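Local coordinates for acyl-CoA dehydrogenase (Bacillus anthracis, PDB 3OWA), which probably catalyses the FAD-dependent alpha,beta-dehydrogenation of acyl-CoA thioesters, as other acyl-CoA dehydrogenases do, at residues Val179-Gln185 with Thr237-Ala243; Asp215-Val219 with Ala243-Asn249; Glu533-Glu538 with Leu576-Lys582; Thr513-Ile517 with Lys528-Thr532; Ile126-Gly130 with Asp346-Ala351. All coordinates share one frame; numbering follows the deposited sequence.

Contact 1: Val179-Gln185 with Thr237-Ala243; sequences VLNGEKQ and TLILEDA
A chi1 of -72° in Thr-237 sets OG1 beside the backbone N and CG2 anti to that N, which carries the methyl to within 3.9 Å of Glu-183 CB and turns the hydroxyl toward Gln-185. A single water joins the two residues there: it lies 2.6 Å from Thr-237 OG1 and donates to Gln-185 OE1 at 3.0 Å. At the far end Val-179 holds CG1 anti to its nitrogen (chi1 178°), alongside Asp-242 and 3.4 Å from its OD2. Six backbone bonds join the antiparallel strands between these ends, given and received by Leu-180 with Ala-243, Gly-182 with Leu-240, and Lys-184 with Leu-238. In the middle pair, Leu-240 N meets Gly-182 O at 2.8 Å and almost head-on (C=O...N angle 169°). Leu-180 CB rests on Ala-243 CB at 4.1 Å, on the face that also carries Leu-238 and Leu-240. Lys-184 starts from that face as well, but its chain bends twice and takes NZ to a salt bridge with Glu-155. Gln-185 NE2 bonds to Tyr-386 OH of the second subunit, and its side chain ends about 6 Å from a bound FAD. Asp-242 and Ala-243 both face Leu-180, so the register slips by one residue: a G1 beta bulge at the corner of a strand pair in the beta-barrel middle domain of acyl-CoA dehydrogenases.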
# COMPACT_ATOMS: atom_id res chain seq x y z
N VAL A 179 32.51 -18.57 -24.54
CA VAL A 179 33.20 -17.85 -23.47
C VAL A 179 32.30 -16.68 -23.03
O VAL A 179 32.07 -15.73 -23.80
CB VAL A 179 34.62 -17.35 -23.93
CG1 VAL A 179 35.31 -16.57 -22.83
CG2 VAL A 179 35.53 -18.53 -24.35
N LEU A 180 31.75 -16.77 -21.82
CA LEU A 180 30.76 -15.76 -21.37
C LEU A 180 31.37 -14.74 -20.40
O LEU A 180 32.12 -15.11 -19.47
CB LEU A 180 29.53 -16.43 -20.72
CG LEU A 180 28.37 -16.75 -21.67
CD1 LEU A 180 28.78 -17.86 -22.62
CD2 LEU A 180 27.12 -17.16 -20.86
N ASN A 181 31.06 -13.47 -20.62
CA ASN A 181 31.51 -12.41 -19.72
C ASN A 181 30.40 -11.44 -19.39
O ASN A 181 29.76 -10.89 -20.29
CB ASN A 181 32.67 -11.63 -20.34
CG ASN A 181 33.96 -12.39 -20.29
OD1 ASN A 181 34.38 -13.00 -21.30
ND2 ASN A 181 34.62 -12.36 -19.14
N GLY A 182 30.21 -11.21 -18.09
CA GLY A 182 29.23 -10.24 -17.60
C GLY A 182 28.70 -10.61 -16.23
O GLY A 182 29.25 -11.49 -15.55
N GLU A 183 27.64 -9.92 -15.81
CA GLU A 183 27.08 -10.10 -14.47
C GLU A 183 25.58 -10.07 -14.59
O GLU A 183 25.02 -9.23 -15.29
CB GLU A 183 27.52 -8.95 -13.55
CG GLU A 183 29.04 -8.91 -13.25
CD GLU A 183 29.38 -7.98 -12.07
OE1 GLU A 183 28.69 -6.94 -11.93
OE2 GLU A 183 30.32 -8.30 -11.29
N LYS A 184 24.95 -11.02 -13.96
CA LYS A 184 23.50 -11.08 -13.96
C LYS A 184 23.07 -10.75 -12.56
O LYS A 184 23.61 -11.32 -11.57
CB LYS A 184 23.02 -12.49 -14.37
CG LYS A 184 23.75 -13.06 -15.60
CD LYS A 184 23.53 -12.26 -16.91
CE LYS A 184 22.09 -12.22 -17.36
NZ LYS A 184 22.03 -11.39 -18.70
N GLN A 185 22.07 -9.90 -12.43
CA GLN A 185 21.71 -9.36 -11.13
C GLN A 185 20.42 -9.93 -10.52
O GLN A 185 19.47 -10.11 -11.22
CB GLN A 185 21.54 -7.86 -11.25
CG GLN A 185 21.34 -7.14 -9.86
CD GLN A 185 21.49 -5.63 -10.00
OE1 GLN A 185 22.59 -5.13 -10.06
NE2 GLN A 185 20.39 -4.93 -10.12
N THR A 237 24.31 -11.86 -7.24
CA THR A 237 24.68 -11.59 -8.61
C THR A 237 25.46 -12.82 -9.10
O THR A 237 26.31 -13.35 -8.38
CB THR A 237 25.59 -10.30 -8.63
OG1 THR A 237 24.75 -9.19 -8.36
CG2 THR A 237 26.29 -10.10 -9.99
N LEU A 238 25.18 -13.26 -10.33
CA LEU A 238 25.98 -14.30 -10.98
C LEU A 238 27.12 -13.67 -11.76
O LEU A 238 26.88 -12.84 -12.66
CB LEU A 238 25.10 -15.09 -11.92
CG LEU A 238 25.76 -16.26 -12.68
CD1 LEU A 238 26.22 -17.37 -11.73
CD2 LEU A 238 24.72 -16.80 -13.67
N ILE A 239 28.35 -14.04 -11.44
CA ILE A 239 29.52 -13.35 -12.07
C ILE A 239 30.15 -14.30 -13.10
O ILE A 239 30.51 -15.46 -12.77
CB ILE A 239 30.55 -12.98 -10.99
CG1 ILE A 239 29.87 -12.17 -9.83
CG2 ILE A 239 31.81 -12.33 -11.59
CD1 ILE A 239 30.81 -11.99 -8.59
N LEU A 240 30.24 -13.85 -14.34
CA LEU A 240 30.77 -14.65 -15.43
C LEU A 240 32.08 -14.02 -15.92
O LEU A 240 32.07 -12.98 -16.57
CB LEU A 240 29.73 -14.74 -16.58
CG LEU A 240 28.38 -15.26 -16.09
CD1 LEU A 240 27.25 -15.00 -17.06
CD2 LEU A 240 28.45 -16.77 -15.63
N GLU A 241 33.18 -14.69 -15.64
CA GLU A 241 34.54 -14.19 -15.99
C GLU A 241 35.21 -15.27 -16.85
O GLU A 241 35.75 -16.28 -16.34
CB GLU A 241 35.32 -13.83 -14.71
CG GLU A 241 34.73 -12.60 -13.95
CD GLU A 241 35.31 -12.39 -12.49
OE1 GLU A 241 35.22 -11.24 -11.97
OE2 GLU A 241 35.82 -13.37 -11.87
N ASP A 242 35.09 -15.09 -18.16
CA ASP A 242 35.46 -16.14 -19.11
C ASP A 242 34.83 -17.50 -18.69
O ASP A 242 35.52 -18.52 -18.66
CB ASP A 242 36.98 -16.26 -19.21
CG ASP A 242 37.63 -15.10 -19.95
OD1 ASP A 242 38.84 -14.90 -19.74
OD2 ASP A 242 36.98 -14.40 -20.76
N ALA A 243 33.54 -17.47 -18.35
CA ALA A 243 32.78 -18.68 -18.02
C ALA A 243 32.71 -19.54 -19.28
O ALA A 243 32.41 -19.03 -20.37
CB ALA A 243 31.37 -18.32 -17.52
O HOH W 1 24.80 -7.10 -9.87

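Contact 2: Asp215-Val219 with Ala243-Asn249; sequences DYAGV and ALVPKEN
A type II beta turn running from Tyr-216 to Val-219 sets its corner against the strand 243-246, bringing Gly-218 CA and Ala-243 CA to 4.0 Å. Gly-218 occupies the third position of the turn with a positive phi of 86°, the usual place for glycine in this motif, and having no side chain it permits so close a backbone approach. Ala-217 O is the acceptor at the junction. It receives Leu-244 N at 3.0 Å, tilted 22° out of the carbonyl plane, and a CA-H...O contact from Ala-243 CA at 3.1 Å. The turn thereby fastens the loop between strands 206-213 and 219-221 to strand 243-246 of the middle-domain sheet.

Most of the side-chain contact belongs to Tyr-216. With CG beside its backbone N (chi1 -71°), the ring extends along the strand, passing the carbonyl oxygen of Leu-244 and reaching Pro-246, whose CD lies obliquely 3.4 Å from Tyr-216 CE2. Beyond the proline, Asn-249 approaches from the opposite direction: the amide and ring planes are inclined, neither parallel nor perpendicular, and ND2 lies in the ring plane, 3.0 Å from Tyr-216 OH. That same ND2 donates to Ile-211 O and also bonds Tyr-138 OH, so the amide ties the 3-10 turn after the strand to strand 206-213 and to Tyr-138. On the other flank of the turn, Val-219 CG2 touches Ala-243 CB at 3.8 Å.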
# COMPACT_ATOMS: atom_id res chain seq x y z
N ASP A 215 29.36 -25.31 -11.72
CA ASP A 215 30.72 -25.86 -11.72
C ASP A 215 31.57 -25.58 -12.97
O ASP A 215 32.77 -25.90 -12.98
CB ASP A 215 30.67 -27.36 -11.41
CG ASP A 215 30.40 -27.63 -9.93
OD1 ASP A 215 29.99 -28.76 -9.59
OD2 ASP A 215 30.59 -26.70 -9.09
N TYR A 216 31.01 -24.91 -13.99
CA TYR A 216 31.83 -24.55 -15.16
C TYR A 216 32.89 -23.52 -14.74
O TYR A 216 32.67 -22.73 -13.82
CB TYR A 216 30.97 -23.94 -16.30
CG TYR A 216 30.05 -24.94 -17.02
CD1 TYR A 216 30.25 -26.31 -16.90
CD2 TYR A 216 29.02 -24.48 -17.88
CE1 TYR A 216 29.44 -27.24 -17.59
CE2 TYR A 216 28.20 -25.41 -18.57
CZ TYR A 216 28.40 -26.78 -18.39
OH TYR A 216 27.61 -27.71 -19.06
N ALA A 217 34.02 -23.57 -15.40
CA ALA A 217 35.10 -22.63 -15.14
C ALA A 217 34.58 -21.21 -15.33
O ALA A 217 33.80 -20.97 -16.26
CB ALA A 217 36.26 -22.89 -16.11
N GLY A 218 35.00 -20.29 -14.44
CA GLY A 218 34.78 -18.85 -14.59
C GLY A 218 33.42 -18.41 -14.04
O GLY A 218 32.99 -17.30 -14.31
N VAL A 219 32.72 -19.30 -13.33
CA VAL A 219 31.40 -18.97 -12.77
C VAL A 219 31.49 -18.75 -11.25
O VAL A 219 32.05 -19.60 -10.53
CB VAL A 219 30.36 -20.09 -13.03
CG1 VAL A 219 28.99 -19.70 -12.45
CG2 VAL A 219 30.20 -20.32 -14.55
N ALA A 243 33.54 -17.47 -18.35
CA ALA A 243 32.78 -18.68 -18.02
C ALA A 243 32.71 -19.54 -19.28
O ALA A 243 32.41 -19.03 -20.37
CB ALA A 243 31.37 -18.32 -17.52
N LEU A 244 33.00 -20.84 -19.14
CA LEU A 244 33.16 -21.73 -20.31
C LEU A 244 31.97 -22.61 -20.41
O LEU A 244 31.74 -23.41 -19.54
CB LEU A 244 34.39 -22.64 -20.20
CG LEU A 244 35.76 -22.01 -20.35
CD1 LEU A 244 36.83 -23.11 -20.49
CD2 LEU A 244 35.80 -21.08 -21.56
N VAL A 245 31.22 -22.47 -21.48
CA VAL A 245 29.96 -23.17 -21.64
C VAL A 245 30.03 -24.03 -22.91
O VAL A 245 30.23 -23.48 -23.98
CB VAL A 245 28.81 -22.17 -21.79
CG1 VAL A 245 27.47 -22.93 -21.98
CG2 VAL A 245 28.77 -21.15 -20.58
N PRO A 246 29.85 -25.35 -22.80
CA PRO A 246 29.91 -26.19 -24.01
C PRO A 246 28.96 -25.68 -25.08
O PRO A 246 27.85 -25.26 -24.77
CB PRO A 246 29.42 -27.55 -23.51
CG PRO A 246 29.85 -27.58 -22.09
CD PRO A 246 29.63 -26.17 -21.60
N LYS A 247 29.41 -25.74 -26.32
CA LYS A 247 28.64 -25.29 -27.48
C LYS A 247 27.23 -25.90 -27.50
O LYS A 247 26.28 -25.25 -27.88
CB LYS A 247 29.44 -25.66 -28.75
CG LYS A 247 28.83 -25.23 -30.03
CD LYS A 247 29.61 -25.82 -31.21
CE LYS A 247 29.43 -27.33 -31.32
NZ LYS A 247 29.89 -27.74 -32.66
N GLU A 248 27.11 -27.15 -27.07
CA GLU A 248 25.85 -27.87 -27.08
C GLU A 248 24.89 -27.43 -25.95
O GLU A 248 23.73 -27.90 -25.88
CB GLU A 248 26.10 -29.39 -27.00
CG GLU A 248 26.79 -29.87 -25.71
CD GLU A 248 28.33 -30.02 -25.81
OE1 GLU A 248 28.99 -29.41 -26.73
OE2 GLU A 248 28.88 -30.76 -24.93
N ASN A 249 25.36 -26.55 -25.06
CA ASN A 249 24.50 -25.96 -24.04
C ASN A 249 23.77 -24.72 -24.48
O ASN A 249 22.98 -24.16 -23.70
CB ASN A 249 25.27 -25.73 -22.75
CG ASN A 249 25.38 -26.97 -21.94
OD1 ASN A 249 25.61 -28.04 -22.49
ND2 ASN A 249 25.23 -26.85 -20.64

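Contact 3: Glu533-Glu538 with Leu576-Lys582; sequences EVFCQE and LNVIPKK
Segments 533-538 and 578-582 run roughly antiparallel, at 140° with axes 10.4 Å apart, and meet in the helical C-terminal domain where the N-terminus of the second helix abuts the first. Gln-537 makes a two-pronged amide grip on the backbone of Leu-576. Its OE1 accepts Leu-576 N at 2.8 Å, in the carbonyl plane and on a lone pair, while NE2 donates to Leu-576 O, also at 2.8 Å, nearly straight. Both amide ends are thus used, which fixes the rotation of the group and holds the peptide leading into the helix. Asn-577 N-caps that helix with a weak bond to Ile-579 N.

Val-534 lies between the two salt bridges: its CG2 meets Val-578 CB at 3.9 Å and slides past Lys-581 CB. Lys-581, bent at chi4, crosses Glu-533 at about a right angle and approaches OE1 from above the carboxylate plane, with NZ 3.0 Å away. Nearby, Val-578 packs on Glu-549 of the second subunit. The second bridge is shorter: extended Lys-582, whose NZ also bonds Asn-313 OD1, meets the syn lone pair of Glu-538 OE1 at 2.6 Å from NZ.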
# COMPACT_ATOMS: atom_id res chain seq x y z
N GLU A 533 -21.78 -9.46 -6.23
CA GLU A 533 -22.51 -8.19 -6.22
C GLU A 533 -21.65 -7.02 -5.79
O GLU A 533 -21.62 -5.96 -6.43
CB GLU A 533 -23.72 -8.30 -5.29
CG GLU A 533 -24.85 -9.12 -5.90
CD GLU A 533 -25.92 -9.50 -4.90
OE1 GLU A 533 -25.67 -9.47 -3.67
OE2 GLU A 533 -27.04 -9.83 -5.36
N VAL A 534 -20.92 -7.25 -4.70
CA VAL A 534 -20.12 -6.23 -4.06
C VAL A 534 -18.89 -5.90 -4.94
O VAL A 534 -18.61 -4.73 -5.19
CB VAL A 534 -19.72 -6.74 -2.64
CG1 VAL A 534 -18.43 -6.15 -2.18
CG2 VAL A 534 -20.88 -6.48 -1.64
N PHE A 535 -18.20 -6.93 -5.44
CA PHE A 535 -17.01 -6.68 -6.25
C PHE A 535 -17.40 -5.98 -7.57
O PHE A 535 -16.74 -5.02 -7.99
CB PHE A 535 -16.21 -7.97 -6.56
CG PHE A 535 -15.07 -7.75 -7.51
CD1 PHE A 535 -13.87 -7.24 -7.06
CD2 PHE A 535 -15.22 -7.98 -8.88
CE1 PHE A 535 -12.82 -6.99 -7.93
CE2 PHE A 535 -14.19 -7.74 -9.78
CZ PHE A 535 -12.96 -7.26 -9.30
N CYS A 536 -18.45 -6.48 -8.21
CA CYS A 536 -18.90 -5.92 -9.48
C CYS A 536 -19.27 -4.45 -9.40
O CYS A 536 -18.84 -3.65 -10.24
CB CYS A 536 -20.04 -6.73 -10.07
SG CYS A 536 -19.40 -8.18 -10.91
N GLN A 537 -20.03 -4.10 -8.37
CA GLN A 537 -20.41 -2.72 -8.18
C GLN A 537 -19.19 -1.81 -8.11
O GLN A 537 -19.11 -0.79 -8.81
CB GLN A 537 -21.27 -2.57 -6.92
CG GLN A 537 -21.64 -1.14 -6.67
CD GLN A 537 -23.02 -0.98 -6.06
OE1 GLN A 537 -24.03 -1.39 -6.64
NE2 GLN A 537 -23.07 -0.38 -4.87
N GLU A 538 -18.23 -2.17 -7.25
CA GLU A 538 -17.04 -1.34 -7.09
C GLU A 538 -16.07 -1.34 -8.28
O GLU A 538 -15.54 -0.30 -8.63
CB GLU A 538 -16.30 -1.65 -5.78
CG GLU A 538 -17.00 -1.00 -4.55
CD GLU A 538 -16.82 -1.79 -3.23
OE1 GLU A 538 -17.39 -1.40 -2.18
OE2 GLU A 538 -16.12 -2.83 -3.25
N LEU A 576 -26.61 -0.91 -5.79
CA LEU A 576 -26.93 -1.69 -4.60
C LEU A 576 -26.42 -1.02 -3.36
O LEU A 576 -25.51 -0.19 -3.43
CB LEU A 576 -26.26 -3.06 -4.68
CG LEU A 576 -26.51 -3.91 -5.92
CD1 LEU A 576 -25.53 -5.09 -5.89
CD2 LEU A 576 -27.98 -4.39 -5.97
N ASN A 577 -27.01 -1.38 -2.23
CA ASN A 577 -26.50 -1.03 -0.91
C ASN A 577 -25.55 -2.13 -0.42
O ASN A 577 -25.98 -3.21 -0.01
CB ASN A 577 -27.68 -0.83 0.07
CG ASN A 577 -27.23 -0.50 1.48
OD1 ASN A 577 -26.06 -0.15 1.72
ND2 ASN A 577 -28.16 -0.60 2.43
N VAL A 578 -24.24 -1.85 -0.47
CA VAL A 578 -23.27 -2.92 -0.23
C VAL A 578 -22.93 -3.07 1.26
O VAL A 578 -22.33 -4.08 1.68
CB VAL A 578 -21.97 -2.73 -1.06
CG1 VAL A 578 -22.27 -2.84 -2.56
CG2 VAL A 578 -21.28 -1.43 -0.72
N ILE A 579 -23.34 -2.08 2.05
CA ILE A 579 -22.93 -2.04 3.44
C ILE A 579 -23.46 -3.26 4.21
O ILE A 579 -22.65 -3.99 4.81
CB ILE A 579 -23.17 -0.64 4.11
CG1 ILE A 579 -22.17 0.38 3.55
CG2 ILE A 579 -23.01 -0.72 5.61
CD1 ILE A 579 -22.45 1.84 3.94
N PRO A 580 -24.79 -3.56 4.12
CA PRO A 580 -25.27 -4.79 4.76
C PRO A 580 -24.74 -6.09 4.11
O PRO A 580 -24.62 -7.12 4.79
CB PRO A 580 -26.81 -4.71 4.62
CG PRO A 580 -27.11 -3.29 4.34
CD PRO A 580 -25.90 -2.73 3.60
N LYS A 581 -24.46 -6.05 2.81
CA LYS A 581 -23.89 -7.19 2.14
C LYS A 581 -22.48 -7.51 2.65
O LYS A 581 -22.12 -8.68 2.80
CB LYS A 581 -23.90 -6.97 0.62
CG LYS A 581 -25.32 -6.85 0.05
CD LYS A 581 -25.36 -6.77 -1.46
CE LYS A 581 -26.80 -6.86 -2.00
NZ LYS A 581 -27.47 -8.16 -1.61
N LYS A 582 -21.69 -6.47 2.93
CA LYS A 582 -20.32 -6.68 3.41
C LYS A 582 -20.39 -7.23 4.82
O LYS A 582 -19.58 -8.06 5.20
CB LYS A 582 -19.49 -5.40 3.33
CG LYS A 582 -19.09 -5.05 1.91
CD LYS A 582 -18.33 -3.73 1.83
CE LYS A 582 -18.04 -3.39 0.37
NZ LYS A 582 -17.07 -2.27 0.20

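Contact 4: Thr513-Ile517 with Lys528-Thr532; sequences TEKAI and KVLYT
Lys-528 O, which faces Thr-513 of the neighbouring helix, is held by two donors from a single residue: Thr-532 OG1 at 2.7 Å and, on the other face of the carbonyl plane, Thr-532 N at 3.0 Å in the regular helical bond. OG1 beside the backbone N (chi1 -59°) returns the hydroxyl to its own helix, and in that position it lies 2.7 Å from Thr-513 OG1. Thr-513 OG1 itself bonds to Ala-509 O and to Tyr-319 OH, so the two hydroxyls sit in a buried polar cluster.

Beside them lies an apolar flank. Thr-513 CG2 reaches 3.8 Å from Val-529 CG2, which also receives Ile-517 CD1 at 4.0 Å, the isoleucine arriving at about a right angle. On the other flank, extended Lys-528 runs over Ala-516, bringing NZ to 3.4 Å from Ala-516 CB, and takes its charge to Asn-525 OD1 in the connecting loop. Segments 513-517 and 528-532, on the antiparallel helices 490-520 and 526-554, cross at -159° with axes 10.3 Å apart. They pair through two threonines, an alanine and branched aliphatic groups, and the bonds of the threonine hydroxyls to Lys-528 O and Ala-509 O let those hydroxyls be buried between the helices.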
# COMPACT_ATOMS: atom_id res chain seq x y z
N THR A 513 -19.84 -17.85 -10.29
CA THR A 513 -21.00 -17.87 -9.41
C THR A 513 -22.23 -18.46 -10.18
O THR A 513 -22.96 -19.29 -9.66
CB THR A 513 -21.28 -16.46 -8.84
OG1 THR A 513 -20.09 -15.94 -8.19
CG2 THR A 513 -22.47 -16.49 -7.86
N GLU A 514 -22.40 -18.04 -11.43
CA GLU A 514 -23.45 -18.54 -12.29
C GLU A 514 -23.34 -20.05 -12.45
O GLU A 514 -24.34 -20.78 -12.29
CB GLU A 514 -23.35 -17.86 -13.66
CG GLU A 514 -24.57 -18.07 -14.55
CD GLU A 514 -24.37 -17.51 -15.96
OE1 GLU A 514 -23.69 -16.45 -16.10
OE2 GLU A 514 -24.88 -18.14 -16.93
N LYS A 515 -22.13 -20.53 -12.73
CA LYS A 515 -21.90 -21.96 -12.82
C LYS A 515 -22.24 -22.71 -11.52
O LYS A 515 -22.87 -23.78 -11.56
CB LYS A 515 -20.47 -22.27 -13.29
CG LYS A 515 -20.06 -23.72 -13.02
CD LYS A 515 -19.52 -24.44 -14.23
CE LYS A 515 -18.34 -23.77 -14.85
NZ LYS A 515 -17.57 -24.80 -15.61
N ALA A 516 -21.85 -22.15 -10.38
CA ALA A 516 -22.13 -22.74 -9.08
C ALA A 516 -23.63 -22.88 -8.84
O ALA A 516 -24.10 -23.92 -8.39
CB ALA A 516 -21.51 -21.93 -7.99
N ILE A 517 -24.36 -21.82 -9.16
CA ILE A 517 -25.80 -21.78 -8.99
C ILE A 517 -26.43 -22.94 -9.77
O ILE A 517 -27.15 -23.75 -9.21
CB ILE A 517 -26.38 -20.40 -9.36
CG1 ILE A 517 -25.98 -19.37 -8.30
CG2 ILE A 517 -27.95 -20.43 -9.52
CD1 ILE A 517 -26.13 -17.96 -8.74
N LYS A 528 -20.84 -16.68 -2.61
CA LYS A 528 -20.38 -16.27 -3.94
C LYS A 528 -21.21 -15.13 -4.54
O LYS A 528 -20.65 -14.24 -5.17
CB LYS A 528 -20.38 -17.44 -4.91
CG LYS A 528 -19.40 -18.52 -4.56
CD LYS A 528 -19.51 -19.66 -5.54
CE LYS A 528 -18.78 -20.83 -4.96
NZ LYS A 528 -19.28 -22.08 -5.48
N VAL A 529 -22.53 -15.19 -4.37
CA VAL A 529 -23.41 -14.16 -4.93
C VAL A 529 -23.05 -12.81 -4.33
O VAL A 529 -22.93 -11.82 -5.05
CB VAL A 529 -24.91 -14.48 -4.71
CG1 VAL A 529 -25.79 -13.23 -4.92
CG2 VAL A 529 -25.36 -15.60 -5.63
N LEU A 530 -22.88 -12.80 -3.01
CA LEU A 530 -22.50 -11.62 -2.25
C LEU A 530 -21.15 -11.02 -2.69
O LEU A 530 -21.08 -9.83 -2.96
CB LEU A 530 -22.50 -11.94 -0.75
CG LEU A 530 -23.91 -12.08 -0.11
CD1 LEU A 530 -23.76 -12.52 1.33
CD2 LEU A 530 -24.75 -10.81 -0.22
N TYR A 531 -20.12 -11.86 -2.80
CA TYR A 531 -18.80 -11.41 -3.27
C TYR A 531 -18.98 -10.76 -4.62
O TYR A 531 -18.44 -9.70 -4.88
CB TYR A 531 -17.81 -12.58 -3.46
CG TYR A 531 -17.30 -13.29 -2.23
CD1 TYR A 531 -17.07 -12.60 -1.04
CD2 TYR A 531 -17.01 -14.66 -2.27
CE1 TYR A 531 -16.57 -13.25 0.07
CE2 TYR A 531 -16.50 -15.33 -1.15
CZ TYR A 531 -16.31 -14.61 0.03
OH TYR A 531 -15.83 -15.23 1.16
N THR A 532 -19.75 -11.43 -5.48
CA THR A 532 -19.97 -11.00 -6.86
C THR A 532 -20.68 -9.65 -6.98
O THR A 532 -20.23 -8.79 -7.75
CB THR A 532 -20.71 -12.10 -7.66
OG1 THR A 532 -19.90 -13.27 -7.63
CG2 THR A 532 -20.90 -11.69 -9.12

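Contact 5: Ile126-Gly130 with Asp346-Ala351; sequences IVLFG and DGKAVA
Two helix ends are pressed together backbone to backbone, with Leu-128 CA only 4.2 Å from Gly-347 CA. The glycine joins two helices: it leaves helical geometry after 341-346, with a phi of 97°, and is the N-cap residue of 348-355. Having no side chain, it can lie against the carbonyl groups of Val-127 and Leu-128 at the end of helix 124-129; Leu-128 O stands 3.6 Å from Gly-347 C. The kink is braced locally by an Asx turn in which Asp-346 OD1 accepts Lys-348 N at 2.8 Å, on the anti side of the carboxylate and 26° out of its plane.

Beside the backbones, apolar groups do the joining. Leu-128 keeps CG beside its backbone N (chi1 -59°), and its branches fork over the start of the second helix: CD2 meets Val-350 CB at 3.8 Å, crossing at about a right angle, while CD1 reaches Ala-351 CB at 4.2 Å. Phe-129 contributes CZ, 3.9 Å from that same Ala-351 CB, which lies oblique to the ring. Ile-267 backs the leucine, and Phe-332 and Met-336 back the valine. The helix 124-129 of the N-terminal domain is thus seated on the C-terminal domain by van der Waals contact and backbone closeness, while the N-H of Lys-348 at the facing helix start is satisfied within its own segment.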
# COMPACT_ATOMS: atom_id res chain seq x y z
N ILE A 126 14.16 -25.52 -20.22
CA ILE A 126 14.66 -26.81 -20.72
C ILE A 126 13.48 -27.70 -21.11
O ILE A 126 13.50 -28.34 -22.16
CB ILE A 126 15.61 -27.51 -19.70
CG1 ILE A 126 16.85 -26.61 -19.45
CG2 ILE A 126 16.06 -28.89 -20.22
CD1 ILE A 126 17.80 -27.11 -18.34
N VAL A 127 12.46 -27.74 -20.26
CA VAL A 127 11.23 -28.47 -20.59
C VAL A 127 10.64 -28.03 -21.94
O VAL A 127 10.29 -28.87 -22.78
CB VAL A 127 10.15 -28.34 -19.47
CG1 VAL A 127 8.83 -29.03 -19.90
CG2 VAL A 127 10.65 -28.93 -18.13
N LEU A 128 10.54 -26.73 -22.16
CA LEU A 128 9.84 -26.20 -23.31
C LEU A 128 10.72 -26.01 -24.53
O LEU A 128 10.23 -26.13 -25.65
CB LEU A 128 9.15 -24.88 -22.97
CG LEU A 128 8.12 -24.99 -21.84
CD1 LEU A 128 7.49 -23.65 -21.57
CD2 LEU A 128 7.04 -26.00 -22.15
N PHE A 129 12.00 -25.69 -24.33
CA PHE A 129 12.86 -25.35 -25.45
C PHE A 129 14.13 -26.15 -25.54
O PHE A 129 14.94 -25.92 -26.42
CB PHE A 129 13.17 -23.85 -25.44
CG PHE A 129 11.93 -23.00 -25.51
CD1 PHE A 129 11.23 -22.88 -26.72
CD2 PHE A 129 11.44 -22.37 -24.38
CE1 PHE A 129 10.08 -22.12 -26.80
CE2 PHE A 129 10.30 -21.60 -24.46
CZ PHE A 129 9.60 -21.48 -25.67
N GLY A 130 14.32 -27.11 -24.64
CA GLY A 130 15.52 -27.97 -24.71
C GLY A 130 15.42 -28.96 -25.87
O GLY A 130 14.31 -29.39 -26.21
N ASP A 346 7.60 -32.59 -27.05
CA ASP A 346 8.46 -31.59 -27.68
C ASP A 346 8.45 -30.26 -26.93
O ASP A 346 9.51 -29.65 -26.76
CB ASP A 346 8.12 -31.36 -29.16
CG ASP A 346 8.80 -30.10 -29.73
OD1 ASP A 346 8.80 -29.04 -29.05
OD2 ASP A 346 9.33 -30.15 -30.86
N GLY A 347 7.28 -29.79 -26.49
CA GLY A 347 7.22 -28.60 -25.63
C GLY A 347 6.93 -27.28 -26.34
O GLY A 347 6.40 -26.37 -25.74
N LYS A 348 7.27 -27.19 -27.62
CA LYS A 348 6.91 -26.02 -28.40
C LYS A 348 5.39 -25.77 -28.38
O LYS A 348 4.95 -24.62 -28.22
CB LYS A 348 7.40 -26.17 -29.84
CG LYS A 348 7.56 -24.86 -30.57
CD LYS A 348 7.85 -25.10 -32.05
CE LYS A 348 7.46 -23.88 -32.87
NZ LYS A 348 5.97 -23.72 -32.94
N ALA A 349 4.60 -26.83 -28.51
CA ALA A 349 3.15 -26.69 -28.48
C ALA A 349 2.60 -26.35 -27.08
O ALA A 349 1.58 -25.67 -26.99
CB ALA A 349 2.44 -27.93 -29.06
N VAL A 350 3.25 -26.83 -26.02
CA VAL A 350 2.88 -26.45 -24.64
C VAL A 350 3.08 -24.94 -24.47
O VAL A 350 2.18 -24.24 -24.04
CB VAL A 350 3.69 -27.24 -23.55
CG1 VAL A 350 3.12 -26.98 -22.14
CG2 VAL A 350 3.73 -28.74 -23.84
N ALA A 351 4.24 -24.44 -24.87
CA ALA A 351 4.53 -23.00 -24.82
C ALA A 351 3.49 -22.15 -25.57
O ALA A 351 3.00 -21.15 -25.03
CB ALA A 351 5.96 -22.71 -25.32

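The five contacts sample the whole acyl-CoA dehydrogenase fold. Contacts 1 and 2 share Ala-243 and the sheet of the middle domain; their centres lie 10 Å apart and their segments alternate along the chain, so the two interlock in sequence and touch in space. Both are nested within the loop closed by contact 5, which joins residues 216 positions apart and seats the N-terminal domain on the C-terminal one. Contacts 4 and 3 follow in series, using successive parts of helix 526-554, with centres 13 Å apart, and touch through Leu-530 and Lys-581. They lie more than 50 Å, centre to centre, from contacts 1 and 2, across the chain's centre, in separate parts of the fold: beta-barrel and distal helices.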